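Local coordinates for ABC transporter, solute-binding protein (Staphylococcus aureus, PDB 6LKK) that binds glucose 6-phosphate as an extracellular solute-binding protein with a type 2 periplasmic-binding-protein fold and serves a two-component system in signal transduction, at residues V101-S106 with Q190-W195; R115-L120 with A184-E189; Q142-I147 with Q159-A164. One frame throughout, in Å; residues are numbered along the deposited sequence.

How the interactions relate
Following the chain from the N terminus, strand 92-105 comes first, then the loop holding R115-L120, the helix pair 138-151 and 154-161, strand 184-188 and finally helix 189-197. Interaction 3 closes the smallest loop, between the two paired helices. It is nested within the loop closed by interaction 2, which in turn lies inside that of interaction 1; none of them cross. V103 O and V101 O bond to G185 N and S187 N respectively, making strands 92-105 and 184-188 neighbours in one sheet. L186 then touches F160 of interaction 3. Together the contacts join the sheet to helix 189-197, to the 115-120 loop and to the helix pair, with Y188 of interaction 2 reaching the sugar phosphate.

Interaction 1: residues V101-S106 with Q190-W195; sequences VIVVNS and QDARTW
Q190 O, on the same helix as the A192 that meets V101 and V103, is held by two donors from a single residue. T194 N and T194 OG1 each lie 3.0 Å from Q190 O and reach it from opposite faces of its carbonyl plane. This is helix 189-197 of a type 2 periplasmic-binding-protein fold: it follows strand 184-188 directly, turns back and packs as an outer layer on the sheet, next to strand 92-105. Threonine suits its place because its hydroxyl, turned back by a chi1 of -65°, adds a second bond to the regular helical one; T194 OG1 also bonds N12.

The contact with the strand is small and wholly apolar. V101 and V103 are two apart, so both project to the helix side, whereas I102 between them points away and packs on L120 and L186. The helix presents one methyl, A192 CB, to both valines. V103 CG1 is tight against it, 3.3 Å from A192 CB and closer than usual van der Waals contact, while V101 CG2 sits more loosely, 4.1 Å from A192 CB. Alanine is small enough to let the helix lie this near the strand, with V103 CA and A192 CA 6.6 Å apart, and valine suits a buried strand position with its branched, compact side chain. I204 of strand 202-205 also touches A192. One residue before A192, D191 OD2 bonds S171 OG, and D191 O lies in plane at the edge of the W195 ring.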
loop_
_atom_site.group_PDB
_atom_site.type_symbol
_atom_site.label_atom_id
_atom_site.label_comp_id
_atom_site.label_asym_id
_atom_site.label_seq_id
_atom_site.Cartn_x
_atom_site.Cartn_y
_atom_site.Cartn_z
ATOM N N VAL A 101 -7.401 4.911 2.305
ATOM C CA VAL A 101 -8.804 5.301 2.320
ATOM C C VAL A 101 -9.466 4.828 3.603
ATOM O O VAL A 101 -8.972 3.939 4.299
ATOM C CB VAL A 101 -9.585 4.738 1.108
ATOM C CG1 VAL A 101 -8.961 5.197 -0.203
ATOM C CG2 VAL A 101 -9.655 3.219 1.164
ATOM N N ILE A 102 -10.595 5.448 3.906
ATOM C CA ILE A 102 -11.552 4.921 4.868
ATOM C C ILE A 102 -12.588 4.125 4.094
ATOM O O ILE A 102 -13.071 4.568 3.045
ATOM C CB ILE A 102 -12.214 6.057 5.669
ATOM C CG1 ILE A 102 -11.177 6.800 6.508
ATOM C CG2 ILE A 102 -13.333 5.509 6.559
ATOM C CD1 ILE A 102 -11.686 8.102 7.088
ATOM N N VAL A 103 -12.930 2.944 4.595
ATOM C CA VAL A 103 -14.007 2.145 4.027
ATOM C C VAL A 103 -15.154 2.111 5.024
ATOM O O VAL A 103 -14.941 1.954 6.231
ATOM C CB VAL A 103 -13.544 0.723 3.654
ATOM C CG1 VAL A 103 -12.625 0.785 2.438
ATOM C CG2 VAL A 103 -12.860 0.042 4.830
ATOM N N VAL A 104 -16.368 2.282 4.513
ATOM C CA VAL A 104 -17.576 2.366 5.320
ATOM C C VAL A 104 -18.552 1.313 4.823
ATOM O O VAL A 104 -18.705 1.125 3.613
ATOM C CB VAL A 104 -18.205 3.773 5.237
ATOM C CG1 VAL A 104 -19.483 3.844 6.065
ATOM C CG2 VAL A 104 -17.206 4.829 5.685
ATOM N N ASN A 105 -19.206 0.623 5.752
ATOM C CA ASN A 105 -20.257 -0.315 5.376
ATOM C C ASN A 105 -21.536 0.481 5.156
ATOM O O ASN A 105 -22.075 1.078 6.094
ATOM C CB ASN A 105 -20.442 -1.396 6.437
ATOM C CG ASN A 105 -21.503 -2.412 6.046
ATOM O OD1 ASN A 105 -22.654 -2.055 5.797
ATOM N ND2 ASN A 105 -21.111 -3.678 5.956
ATOM N N SER A 106 -22.012 0.499 3.913
ATOM C CA SER A 106 -23.133 1.345 3.529
ATOM C C SER A 106 -24.486 0.749 3.896
ATOM O O SER A 106 -25.499 1.449 3.784
ATOM C CB SER A 106 -23.074 1.622 2.025
ATOM O OG SER A 106 -23.016 0.415 1.284
ATOM N N GLN A 190 -7.006 -0.133 -3.490
ATOM C CA GLN A 190 -7.205 -1.353 -4.274
ATOM C C GLN A 190 -7.957 -2.417 -3.481
ATOM O O GLN A 190 -8.782 -3.146 -4.041
ATOM C CB GLN A 190 -5.859 -1.903 -4.756
ATOM C CG GLN A 190 -5.387 -1.310 -6.064
ATOM C CD GLN A 190 -6.401 -1.492 -7.173
ATOM O OE1 GLN A 190 -6.880 -2.601 -7.414
ATOM N NE2 GLN A 190 -6.759 -0.397 -7.833
ATOM N N ASP A 191 -7.680 -2.528 -2.182
ATOM C CA ASP A 191 -8.383 -3.507 -1.358
ATOM C C ASP A 191 -9.856 -3.146 -1.221
ATOM O O ASP A 191 -10.729 -4.019 -1.302
ATOM C CB ASP A 191 -7.704 -3.591 0.007
ATOM C CG ASP A 191 -7.632 -5.009 0.551
ATOM O OD1 ASP A 191 -8.129 -5.949 -0.107
ATOM O OD2 ASP A 191 -7.062 -5.177 1.650
ATOM N N ALA A 192 -10.151 -1.861 -1.027
ATOM C CA ALA A 192 -11.536 -1.418 -0.989
ATOM C C ALA A 192 -12.235 -1.690 -2.314
ATOM O O ALA A 192 -13.378 -2.164 -2.341
ATOM C CB ALA A 192 -11.590 0.068 -0.650
ATOM N N ARG A 193 -11.559 -1.404 -3.428
ATOM C CA ARG A 193 -12.166 -1.617 -4.737
ATOM C C ARG A 193 -12.513 -3.082 -4.955
ATOM O O ARG A 193 -13.576 -3.398 -5.501
ATOM C CB ARG A 193 -11.222 -1.129 -5.835
ATOM C CG ARG A 193 -11.752 -1.335 -7.248
ATOM C CD ARG A 193 -10.752 -0.860 -8.285
ATOM N NE ARG A 193 -11.226 -1.084 -9.647
ATOM C CZ ARG A 193 -11.191 -2.255 -10.275
ATOM N NH1 ARG A 193 -10.712 -3.332 -9.667
ATOM N NH2 ARG A 193 -11.643 -2.350 -11.518
ATOM N N THR A 194 -11.623 -3.990 -4.551
ATOM C CA THR A 194 -11.858 -5.416 -4.751
ATOM C C THR A 194 -13.188 -5.845 -4.147
ATOM O O THR A 194 -13.975 -6.556 -4.780
ATOM C CB THR A 194 -10.712 -6.222 -4.136
ATOM O OG1 THR A 194 -9.497 -5.935 -4.838
ATOM C CG2 THR A 194 -10.991 -7.721 -4.207
ATOM N N TRP A 195 -13.455 -5.415 -2.914
ATOM C CA TRP A 195 -14.660 -5.854 -2.229
ATOM C C TRP A 195 -15.894 -5.104 -2.711
ATOM O O TRP A 195 -16.976 -5.700 -2.797
ATOM C CB TRP A 195 -14.472 -5.710 -0.719
ATOM C CG TRP A 195 -13.527 -6.738 -0.187
ATOM C CD1 TRP A 195 -12.164 -6.703 -0.236
ATOM C CD2 TRP A 195 -13.875 -7.973 0.448
ATOM N NE1 TRP A 195 -11.641 -7.837 0.339
ATOM C CE2 TRP A 195 -12.671 -8.631 0.768
ATOM C CE3 TRP A 195 -15.088 -8.581 0.784
ATOM C CZ2 TRP A 195 -12.645 -9.869 1.409
ATOM C CZ3 TRP A 195 -15.058 -9.811 1.420
ATOM C CH2 TRP A 195 -13.845 -10.440 1.725
#

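Interaction 2: residues R115-L120 with A184-E189; sequences RGYQDL and AGLSYE. With G6P (6-O-phosphono-alpha-D-glucopyranose), chain B.
First torsions of -70° in Y117, -67° in L120 and -58° in L186 all swing CG anti to the carbonyl carbon, and the side chains of Y117 and L120 both reach one methyl of L186, CD2. L120 CD1 comes in at 3.8 Å from L186 CD2, the two leucines crossing at a slant. From the other residue of the loop, the ring atom Y117 CE1 lies 4.1 Å from L186 CD2, the methyl approaching the ring obliquely. The second branch of L120 serves a different neighbour: L120 CD2 is 4.1 Å from A184 CB, so one leucine spans two residues of the strand that face the loop. Between them G185 has no side chain to add.

Strand 184-188 is an inner strand of the sheet, antiparallel to strand 92-105 and parallel to strand 129-132, and the loop covers one of its faces in this periplasmic-binding-protein fold. The phenol of Y117 carries its polar end beyond the apolar patch to H143 ND1, while H143 NE2 bonds S187 O. Within the loop, R115 N donates to D119 OD2 over 2.7 Å, meeting the carboxylate on its anti side. At the end of the strand, Y188 also takes the N-cap position of helix 189-197 and lays one ring face against the bound glucose 6-phosphate, with Y188 CD1 3.5 Å from the ring oxygen O5 of G6P.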
loop_
_atom_site.group_PDB
_atom_site.type_symbol
_atom_site.label_atom_id
_atom_site.label_comp_id
_atom_site.label_asym_id
_atom_site.label_seq_id
_atom_site.Cartn_x
_atom_site.Cartn_y
_atom_site.Cartn_z
ATOM N N ARG A 115 -17.032 11.546 6.657
ATOM C CA ARG A 115 -16.285 12.238 5.619
ATOM C C ARG A 115 -14.777 12.148 5.802
ATOM O O ARG A 115 -14.038 12.501 4.876
ATOM C CB ARG A 115 -16.678 13.723 5.575
ATOM C CG ARG A 115 -17.983 14.023 4.851
ATOM C CD ARG A 115 -19.203 13.570 5.636
ATOM N NE ARG A 115 -20.438 13.943 4.949
ATOM C CZ ARG A 115 -21.092 15.089 5.125
ATOM N NH1 ARG A 115 -22.202 15.323 4.439
ATOM N NH2 ARG A 115 -20.653 15.998 5.984
ATOM N N GLY A 116 -14.304 11.693 6.954
ATOM C CA GLY A 116 -12.881 11.691 7.220
ATOM C C GLY A 116 -12.585 11.207 8.620
ATOM O O GLY A 116 -13.418 10.564 9.261
ATOM N N TYR A 117 -11.380 11.538 9.093
ATOM C CA TYR A 117 -10.902 10.996 10.363
ATOM C C TYR A 117 -11.689 11.545 11.548
ATOM O O TYR A 117 -11.988 10.804 12.492
ATOM C CB TYR A 117 -9.415 11.294 10.536
ATOM C CG TYR A 117 -8.524 10.520 9.597
ATOM C CD1 TYR A 117 -8.402 9.141 9.697
ATOM C CD2 TYR A 117 -7.792 11.173 8.616
ATOM C CE1 TYR A 117 -7.580 8.437 8.837
ATOM C CE2 TYR A 117 -6.973 10.478 7.758
ATOM C CZ TYR A 117 -6.870 9.114 7.871
ATOM O OH TYR A 117 -6.050 8.433 7.010
ATOM N N GLN A 118 -12.018 12.838 11.534
ATOM C CA GLN A 118 -12.745 13.418 12.660
ATOM C C GLN A 118 -14.092 12.734 12.856
ATOM O O GLN A 118 -14.511 12.484 13.993
ATOM C CB GLN A 118 -12.936 14.919 12.450
ATOM C CG GLN A 118 -11.650 15.716 12.526
ATOM C CD GLN A 118 -11.892 17.207 12.663
ATOM O OE1 GLN A 118 -12.990 17.640 13.017
ATOM N NE2 GLN A 118 -10.865 18.002 12.379
ATOM N N ASP A 119 -14.781 12.417 11.758
ATOM C CA ASP A 119 -16.086 11.773 11.856
ATOM C C ASP A 119 -15.992 10.378 12.460
ATOM O O ASP A 119 -16.974 9.887 13.026
ATOM C CB ASP A 119 -16.737 11.693 10.477
ATOM C CG ASP A 119 -17.188 13.044 9.966
ATOM O OD1 ASP A 119 -17.142 14.027 10.736
ATOM O OD2 ASP A 119 -17.589 13.119 8.787
ATOM N N LEU A 120 -14.838 9.718 12.341
ATOM C CA LEU A 120 -14.695 8.393 12.931
ATOM C C LEU A 120 -14.760 8.437 14.451
ATOM O O LEU A 120 -15.000 7.399 15.079
ATOM C CB LEU A 120 -13.380 7.755 12.481
ATOM C CG LEU A 120 -13.261 7.405 10.995
ATOM C CD1 LEU A 120 -11.883 6.835 10.707
ATOM C CD2 LEU A 120 -14.340 6.419 10.564
ATOM N N ALA A 184 -16.835 0.803 9.874
ATOM C CA ALA A 184 -15.857 1.437 9.005
ATOM C C ALA A 184 -14.467 0.956 9.392
ATOM O O ALA A 184 -14.266 0.369 10.457
ATOM C CB ALA A 184 -15.947 2.967 9.081
ATOM N N GLY A 185 -13.508 1.210 8.505
ATOM C CA GLY A 185 -12.144 0.784 8.750
ATOM C C GLY A 185 -11.159 1.576 7.920
ATOM O O GLY A 185 -11.528 2.297 6.991
ATOM N N LEU A 186 -9.884 1.421 8.273
ATOM C CA LEU A 186 -8.787 2.093 7.587
ATOM C C LEU A 186 -8.115 1.104 6.642
ATOM O O LEU A 186 -7.542 0.103 7.085
ATOM C CB LEU A 186 -7.785 2.653 8.595
ATOM C CG LEU A 186 -8.338 3.640 9.625
ATOM C CD1 LEU A 186 -7.188 4.291 10.372
ATOM C CD2 LEU A 186 -9.222 4.700 8.985
ATOM N N SER A 187 -8.182 1.391 5.345
ATOM C CA SER A 187 -7.784 0.439 4.314
ATOM C C SER A 187 -6.988 1.190 3.250
ATOM O O SER A 187 -6.423 2.263 3.493
ATOM C CB SER A 187 -9.028 -0.268 3.751
ATOM O OG SER A 187 -8.688 -1.201 2.744
ATOM N N TYR A 188 -6.916 0.613 2.052
ATOM C CA TYR A 188 -6.282 1.273 0.923
ATOM C C TYR A 188 -7.106 1.006 -0.328
ATOM O O TYR A 188 -7.936 0.096 -0.374
ATOM C CB TYR A 188 -4.823 0.830 0.735
ATOM C CG TYR A 188 -4.610 -0.639 0.439
ATOM C CD1 TYR A 188 -4.546 -1.575 1.463
ATOM C CD2 TYR A 188 -4.441 -1.086 -0.864
ATOM C CE1 TYR A 188 -4.336 -2.910 1.197
ATOM C CE2 TYR A 188 -4.231 -2.423 -1.141
ATOM C CZ TYR A 188 -4.180 -3.333 -0.107
ATOM O OH TYR A 188 -3.973 -4.667 -0.373
ATOM N N GLU A 189 -6.850 1.818 -1.353
ATOM C CA GLU A 189 -7.786 1.954 -2.465
ATOM C C GLU A 189 -8.058 0.622 -3.159
ATOM O O GLU A 189 -9.215 0.280 -3.430
ATOM C CB GLU A 189 -7.240 2.978 -3.456
ATOM C CG GLU A 189 -8.228 3.402 -4.517
ATOM C CD GLU A 189 -7.715 4.563 -5.331
ATOM O OE1 GLU A 189 -6.740 4.370 -6.090
ATOM O OE2 GLU A 189 -8.269 5.675 -5.199
HETATM C C1 G6P B . -0.257 -0.560 1.559
HETATM C C2 G6P B . 0.487 -0.439 0.206
HETATM C C3 G6P B . 0.391 -1.637 -0.663
HETATM C C4 G6P B . 0.411 -2.869 0.128
HETATM C C5 G6P B . -0.863 -2.947 0.961
HETATM C C6 G6P B . -0.810 -4.116 1.892
HETATM O O1 G6P B . -1.096 0.541 1.744
HETATM O O2 G6P B . -0.008 0.695 -0.527
HETATM O O3 G6P B . 1.557 -1.642 -1.596
HETATM O O4 G6P B . 0.461 -4.026 -0.743
HETATM O O5 G6P B . -1.089 -1.744 1.784
HETATM O O6 G6P B . 0.323 -3.983 2.721
HETATM P P G6P B . 0.156 -4.138 4.396
HETATM O O1P G6P B . 1.544 -4.074 5.008
HETATM O O2P G6P B . -0.506 -5.488 4.736
HETATM O O3P G6P B . -0.673 -3.021 4.916
#

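Interaction 3: residues Q142-I147 with Q159-A164; sequences QHMRAI and QFQNHA
Segments 142-147 and 159-164, on the consecutive helices 138-151 and 154-161, have their nearest CA atoms at I147 and F160, 8.3 Å apart. With chi1 at 170°, F160 CG stands anti to the backbone N, and the ring reaches across to the first helix. I147 CD1 sits over one face of this ring, 4.1 Å from its centroid and 25° off the normal, a CH-pi contact in which the side chains cross at about a right angle. A164 CB lies over the opposite face, also toward the rim, so the flat ring fits between two methyls. M144 bends at chi2 and chi3, which brings M144 CE to 3.9 Å from F160 CE2, an oblique approach to the ring. M144 SD lies 3.9 Å from Q161 NE2, and the aliphatic CG of Q161 also borders the sulfur. Y131 of strand 129-132 meets F160 edge-to-face and touches M144 and Q161, joining the pair to the sheet. The arrangement is a pair of consecutive helices packed on a sheet strand, and the first begins with T138 and T139, whose N and OG1 respectively bond the glucose 6-phosphate.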
loop_
_atom_site.group_PDB
_atom_site.type_symbol
_atom_site.label_atom_id
_atom_site.label_comp_id
_atom_site.label_asym_id
_atom_site.label_seq_id
_atom_site.Cartn_x
_atom_site.Cartn_y
_atom_site.Cartn_z
ATOM N N GLN A 142 0.769 4.041 7.651
ATOM C CA GLN A 142 0.500 5.234 6.854
ATOM C C GLN A 142 -0.712 5.991 7.380
ATOM O O GLN A 142 -0.724 7.229 7.388
ATOM C CB GLN A 142 0.307 4.847 5.387
ATOM C CG GLN A 142 1.591 4.404 4.694
ATOM C CD GLN A 142 2.595 5.531 4.533
ATOM O OE1 GLN A 142 3.425 5.765 5.409
ATOM N NE2 GLN A 142 2.526 6.236 3.409
ATOM N N HIS A 143 -1.740 5.271 7.833
ATOM C CA HIS A 143 -2.903 5.931 8.415
ATOM C C HIS A 143 -2.540 6.668 9.698
ATOM O O HIS A 143 -3.030 7.776 9.943
ATOM C CB HIS A 143 -4.008 4.914 8.683
ATOM C CG HIS A 143 -4.888 4.650 7.503
ATOM N ND1 HIS A 143 -5.856 5.537 7.085
ATOM C CD2 HIS A 143 -4.954 3.595 6.657
ATOM C CE1 HIS A 143 -6.482 5.041 6.033
ATOM N NE2 HIS A 143 -5.954 3.863 5.755
ATOM N N MET A 144 -1.701 6.064 10.543
ATOM C CA MET A 144 -1.304 6.742 11.771
ATOM C C MET A 144 -0.509 8.002 11.456
ATOM O O MET A 144 -0.658 9.025 12.136
ATOM C CB MET A 144 -0.495 5.805 12.669
ATOM C CG MET A 144 -1.273 4.629 13.267
ATOM S SD MET A 144 -2.876 5.036 13.996
ATOM C CE MET A 144 -3.973 4.726 12.613
ATOM N N ARG A 145 0.340 7.952 10.425
ATOM C CA ARG A 145 1.020 9.160 9.970
ATOM C C ARG A 145 0.020 10.197 9.468
ATOM O O ARG A 145 0.178 11.397 9.721
ATOM C CB ARG A 145 2.031 8.825 8.873
ATOM C CG ARG A 145 3.272 8.091 9.359
ATOM C CD ARG A 145 4.523 8.583 8.644
ATOM N NE ARG A 145 4.892 9.932 9.069
ATOM C CZ ARG A 145 5.950 10.600 8.618
ATOM N NH1 ARG A 145 6.759 10.054 7.721
ATOM N NH2 ARG A 145 6.199 11.823 9.066
ATOM N N ALA A 146 -1.019 9.756 8.754
ATOM C CA ALA A 146 -2.026 10.693 8.263
ATOM C C ALA A 146 -2.734 11.393 9.415
ATOM O O ALA A 146 -2.968 12.606 9.368
ATOM C CB ALA A 146 -3.039 9.965 7.381
ATOM N N ILE A 147 -3.079 10.643 10.462
ATOM C CA ILE A 147 -3.749 11.234 11.615
ATOM C C ILE A 147 -2.806 12.180 12.349
ATOM O O ILE A 147 -3.202 13.277 12.763
ATOM C CB ILE A 147 -4.283 10.119 12.532
ATOM C CG1 ILE A 147 -5.396 9.351 11.811
ATOM C CG2 ILE A 147 -4.794 10.688 13.857
ATOM C CD1 ILE A 147 -5.879 8.123 12.538
ATOM N N GLN A 159 -6.243 9.262 20.464
ATOM C CA GLN A 159 -7.697 9.369 20.525
ATOM C C GLN A 159 -8.354 8.412 19.539
ATOM O O GLN A 159 -9.343 7.749 19.873
ATOM C CB GLN A 159 -8.147 10.805 20.257
ATOM C CG GLN A 159 -9.634 11.018 20.519
ATOM C CD GLN A 159 -10.095 12.440 20.263
ATOM O OE1 GLN A 159 -9.309 13.306 19.877
ATOM N NE2 GLN A 159 -11.382 12.688 20.477
ATOM N N PHE A 160 -7.813 8.315 18.322
ATOM C CA PHE A 160 -8.360 7.365 17.359
ATOM C C PHE A 160 -8.172 5.933 17.841
ATOM O O PHE A 160 -9.107 5.123 17.805
ATOM C CB PHE A 160 -7.710 7.543 15.987
ATOM C CG PHE A 160 -8.057 6.439 15.036
ATOM C CD1 PHE A 160 -9.246 6.470 14.330
ATOM C CD2 PHE A 160 -7.223 5.343 14.889
ATOM C CE1 PHE A 160 -9.584 5.441 13.475
ATOM C CE2 PHE A 160 -7.558 4.311 14.036
ATOM C CZ PHE A 160 -8.741 4.361 13.332
ATOM N N GLN A 161 -6.959 5.593 18.281
ATOM C CA GLN A 161 -6.684 4.220 18.685
ATOM C C GLN A 161 -7.566 3.792 19.851
ATOM O O GLN A 161 -7.975 2.629 19.921
ATOM C CB GLN A 161 -5.205 4.066 19.038
ATOM C CG GLN A 161 -4.284 4.218 17.837
ATOM C CD GLN A 161 -2.830 3.972 18.177
ATOM O OE1 GLN A 161 -2.317 4.487 19.169
ATOM N NE2 GLN A 161 -2.158 3.177 17.354
ATOM N N ASN A 162 -7.880 4.712 20.765
ATOM C CA ASN A 162 -8.789 4.393 21.860
ATOM C C ASN A 162 -10.233 4.266 21.398
ATOM O O ASN A 162 -11.077 3.798 22.170
ATOM C CB ASN A 162 -8.690 5.459 22.953
ATOM C CG ASN A 162 -7.351 5.440 23.668
ATOM O OD1 ASN A 162 -6.744 4.385 23.840
ATOM N ND2 ASN A 162 -6.886 6.612 24.086
ATOM N N HIS A 163 -10.531 4.669 20.165
ATOM C CA HIS A 163 -11.871 4.598 19.603
ATOM C C HIS A 163 -12.069 3.389 18.700
ATOM O O HIS A 163 -13.210 3.083 18.342
ATOM C CB HIS A 163 -12.154 5.878 18.804
ATOM C CG HIS A 163 -13.600 6.264 18.753
ATOM N ND1 HIS A 163 -14.252 6.845 19.819
ATOM C CD2 HIS A 163 -14.513 6.171 17.757
ATOM C CE1 HIS A 163 -15.508 7.087 19.484
ATOM N NE2 HIS A 163 -15.692 6.685 18.238
ATOM N N ALA A 164 -10.994 2.689 18.341
ATOM C CA ALA A 164 -11.017 1.715 17.262
ATOM C C ALA A 164 -10.400 0.398 17.715
ATOM O O ALA A 164 -9.739 0.312 18.753
ATOM C CB ALA A 164 -10.270 2.249 16.033
#